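Chemotaxis protein motB (Helicobacter pylori, PDB 3CYP) forms with MotA the stator of the bacterial flagellar motor, its periplasmic C-terminal domain serving to fasten the torque-generating unit to the peptidoglycan cell wall. Local coordinates at the interface of chains A and B. Sequence-based numbering; all coordinates share one arbitrary frame. Chains: chain A/B, Chemotaxis protein motB.

Contacts 1 and 2 are related parts of one two-fold interface between the two MotB chains. Contact 1 sets the loop and 3-10 helix 80-82 of chain A on helix 58-75 and strand 83-87 of chain B; contact 2 sets the same loop and 3-10 helix of chain B on the start of helix 58-75 of chain A. Their C-alpha centres lie about 22 Å apart. A:Asn79, A:Asn81 and B:Glu60 of contact 1 return as B:Asn79, B:Asn81 and A:Glu60, yet A:Asn79 and B:Asn79 differ in torsion. Each stator contains two MotB subunits, although the structure alone does not show that they pair this way.

Contact 1: the interface of chains A and B. Residues chain A 79-81; chain B 59-60, 63, 67, 85, 87.
A:Asn81 packs on B:Ala63 and B:Tyr59 where the 3-10 helix 80-82 of one OmpA-like cell-wall-binding domain meets helix 58-75 of its partner. The close fit lies here: CA of A:Asn81 sits 3.5 Å from the methyl CB of B:Ala63, whose small side chain may allow the 3-10 turn to come close to the helix. The side chain of A:Asn81 turns CG anti to its own backbone N (chi1 -170°), which carries the amide between CB of B:Tyr59 and strand 83-87. Its OD1 stands 3.3 Å from CB of B:Ser87. The amide meets CB of B:Tyr59 without stacking on the ring, the two planes 26° apart. Behind this contact, OG of B:Ser87 gives a 2.8 Å hydrogen bond to the carbonyl O of B:Tyr59, in the carbonyl plane and on a lone pair, tying strand to helix.

A:Asn79 also packs closely, its side chain crossing B:Glu60 at about a right angle. OD1 lies against CG of B:Glu60, and ND2 makes a weak hydrogen bond of 3.3 Å to carboxylate OE1, with amide and carboxylate planes 78° apart. OD1 also accepts a 2.9 Å hydrogen bond from the backbone N of A:Asn81.

The contact thins toward B:Phe85 and B:Tyr67, which bury little. There the carbonyl O of A:Pro80 meets the B:Phe85 ring edge in plane, 3.4 Å from CZ, and CB of B:Tyr67 covers one face of that ring.

Contact 2: the interface of chains A and B. Residues chain A 56, 60; chain B 79, 81.
B:Asn79 faces A:Glu60 and A:Lys56 across the two-fold interface of the OmpA-like domains, its amide brought up to the start of helix 58-75 of chain A. B:Asn79 has the most surface hidden in this patch, 46 Å², followed by A:Glu60 with 33 Å². The side chain of B:Asn79 places CG anti to its carbonyl carbon (chi1 -76°), and its amide thereby points toward the acid and the lysine together. ND2 lies 4.0 Å from carboxylate OE2 of A:Glu60, too long for a direct hydrogen bond, and the two flat groups are turned 26° from one another. On the lysine side, OD1 is 3.9 Å from NZ of A:Lys56, whose chain crosses the asparagine at about a right angle. As modelled, the amide oxygen is nearer the ammonium group and the amide nitrogen nearer the carboxylate, which may give a modest attraction.

A:Glu60 is set in place from within its own chain. Its OE1 receives two donors from A:Lys56, which reach it from opposite faces of the carboxylate plane. The backbone N of A:Lys56 lies 3.1 Å from OE1 of A:Glu60, well above that plane, whereas NZ forms a salt bridge on the syn side but tilted out of the plane. A:Lys56 bends at chi3 and chi4, folding its ammonium group back to the acid. This pairing would partly neutralise the carboxylate and restrict its rotation. Beside it, CB of B:Asn81 comes within 4.2 Å of CA of A:Glu60, a light touch against the helix backbone.

Contact 1: the interface of chains A and B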
# COMPACT_ATOMS: atom_id res chain seq x y z
N ASN A 79 4.00 -5.67 -9.84
CA ASN A 79 3.27 -6.55 -8.95
C ASN A 79 3.03 -5.92 -7.58
O ASN A 79 3.97 -5.53 -6.94
CB ASN A 79 4.01 -7.86 -8.74
CG ASN A 79 3.08 -8.93 -8.27
OD1 ASN A 79 2.80 -9.08 -7.07
ND2 ASN A 79 2.57 -9.71 -9.23
N PRO A 80 1.77 -5.83 -7.11
CA PRO A 80 1.56 -5.28 -5.75
C PRO A 80 2.40 -5.95 -4.65
O PRO A 80 2.77 -5.31 -3.66
CB PRO A 80 0.04 -5.49 -5.52
CG PRO A 80 -0.54 -5.61 -6.84
CD PRO A 80 0.49 -6.19 -7.76
N ASN A 81 2.72 -7.24 -4.81
CA ASN A 81 3.51 -7.91 -3.79
C ASN A 81 4.87 -7.26 -3.59
O ASN A 81 5.40 -7.31 -2.48
CB ASN A 81 3.70 -9.40 -4.09
CG ASN A 81 4.32 -10.14 -2.92
OD1 ASN A 81 3.83 -10.08 -1.79
ND2 ASN A 81 5.48 -10.79 -3.16
N TYR B 59 1.83 -15.37 -2.63
CA TYR B 59 2.14 -13.99 -2.18
C TYR B 59 1.52 -12.96 -3.10
O TYR B 59 1.02 -11.93 -2.62
CB TYR B 59 3.65 -13.74 -2.05
CG TYR B 59 4.27 -14.33 -0.83
CD1 TYR B 59 5.10 -15.45 -0.94
CD2 TYR B 59 4.01 -13.81 0.44
CE1 TYR B 59 5.70 -16.00 0.19
CE2 TYR B 59 4.59 -14.37 1.57
CZ TYR B 59 5.43 -15.47 1.43
OH TYR B 59 6.00 -16.01 2.56
N GLU B 60 1.54 -13.18 -4.42
CA GLU B 60 0.96 -12.20 -5.36
C GLU B 60 -0.55 -12.12 -5.24
O GLU B 60 -1.12 -11.02 -5.30
CB GLU B 60 1.35 -12.50 -6.81
CG GLU B 60 2.84 -12.39 -7.07
CD GLU B 60 3.24 -13.10 -8.35
OE1 GLU B 60 2.44 -13.04 -9.30
OE2 GLU B 60 4.33 -13.70 -8.40
N ALA B 63 -1.31 -10.44 -1.91
CA ALA B 63 -1.04 -8.99 -2.07
C ALA B 63 -2.14 -8.25 -2.79
O ALA B 63 -2.54 -7.13 -2.39
CB ALA B 63 0.27 -8.78 -2.83
N TYR B 67 -4.24 -5.31 -1.18
CA TYR B 67 -4.18 -4.04 -1.89
C TYR B 67 -5.58 -3.55 -2.30
O TYR B 67 -5.96 -2.41 -2.10
CB TYR B 67 -3.24 -4.17 -3.09
CG TYR B 67 -3.29 -3.00 -4.04
CD1 TYR B 67 -2.92 -1.73 -3.61
CD2 TYR B 67 -3.77 -3.13 -5.34
CE1 TYR B 67 -3.00 -0.61 -4.46
CE2 TYR B 67 -3.83 -2.02 -6.21
CZ TYR B 67 -3.42 -0.77 -5.75
OH TYR B 67 -3.45 0.35 -6.58
N PHE B 85 -0.60 -2.11 3.44
CA PHE B 85 -1.02 -3.49 3.15
C PHE B 85 0.15 -4.44 3.17
O PHE B 85 1.31 -4.04 2.91
CB PHE B 85 -1.79 -3.59 1.83
CG PHE B 85 -0.92 -3.54 0.59
CD1 PHE B 85 -0.48 -2.31 0.07
CD2 PHE B 85 -0.52 -4.72 -0.06
CE1 PHE B 85 0.29 -2.26 -1.09
CE2 PHE B 85 0.27 -4.66 -1.21
CZ PHE B 85 0.67 -3.42 -1.71
N SER B 87 1.27 -8.68 2.40
CA SER B 87 0.96 -10.02 1.93
C SER B 87 1.61 -11.08 2.80
O SER B 87 2.81 -11.07 2.99
CB SER B 87 1.40 -10.20 0.48
OG SER B 87 1.17 -11.58 0.16

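Contact 2: the interface of chains A and B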
# COMPACT_ATOMS: atom_id res chain seq x y z
N LYS A 56 -4.86 17.90 6.09
CA LYS A 56 -4.77 18.39 7.46
C LYS A 56 -3.37 18.25 8.06
O LYS A 56 -3.14 18.61 9.22
CB LYS A 56 -5.81 17.66 8.33
CG LYS A 56 -7.22 17.66 7.71
CD LYS A 56 -8.15 16.60 8.31
CE LYS A 56 -7.89 15.19 7.78
NZ LYS A 56 -8.19 15.00 6.31
N GLU A 60 -0.26 13.65 5.67
CA GLU A 60 -1.36 13.30 4.81
C GLU A 60 -1.06 13.60 3.35
O GLU A 60 -1.31 12.76 2.50
CB GLU A 60 -2.64 14.00 5.23
CG GLU A 60 -3.21 13.46 6.47
CD GLU A 60 -4.44 14.24 6.91
OE1 GLU A 60 -5.13 14.83 6.03
OE2 GLU A 60 -4.69 14.25 8.13
N ASN B 79 -7.86 7.89 5.42
CA ASN B 79 -6.65 8.62 5.06
C ASN B 79 -5.53 7.60 4.70
O ASN B 79 -5.23 6.72 5.49
CB ASN B 79 -6.24 9.45 6.27
CG ASN B 79 -7.10 10.71 6.47
OD1 ASN B 79 -7.73 11.22 5.53
ND2 ASN B 79 -7.16 11.19 7.71
N ASN B 81 -2.45 8.02 4.79
CA ASN B 81 -1.44 8.06 5.86
C ASN B 81 -1.65 7.03 6.97
O ASN B 81 -0.65 6.62 7.60
CB ASN B 81 -1.33 9.46 6.47
CG ASN B 81 -0.11 9.60 7.35
OD1 ASN B 81 1.00 9.38 6.89
ND2 ASN B 81 -0.32 9.94 8.62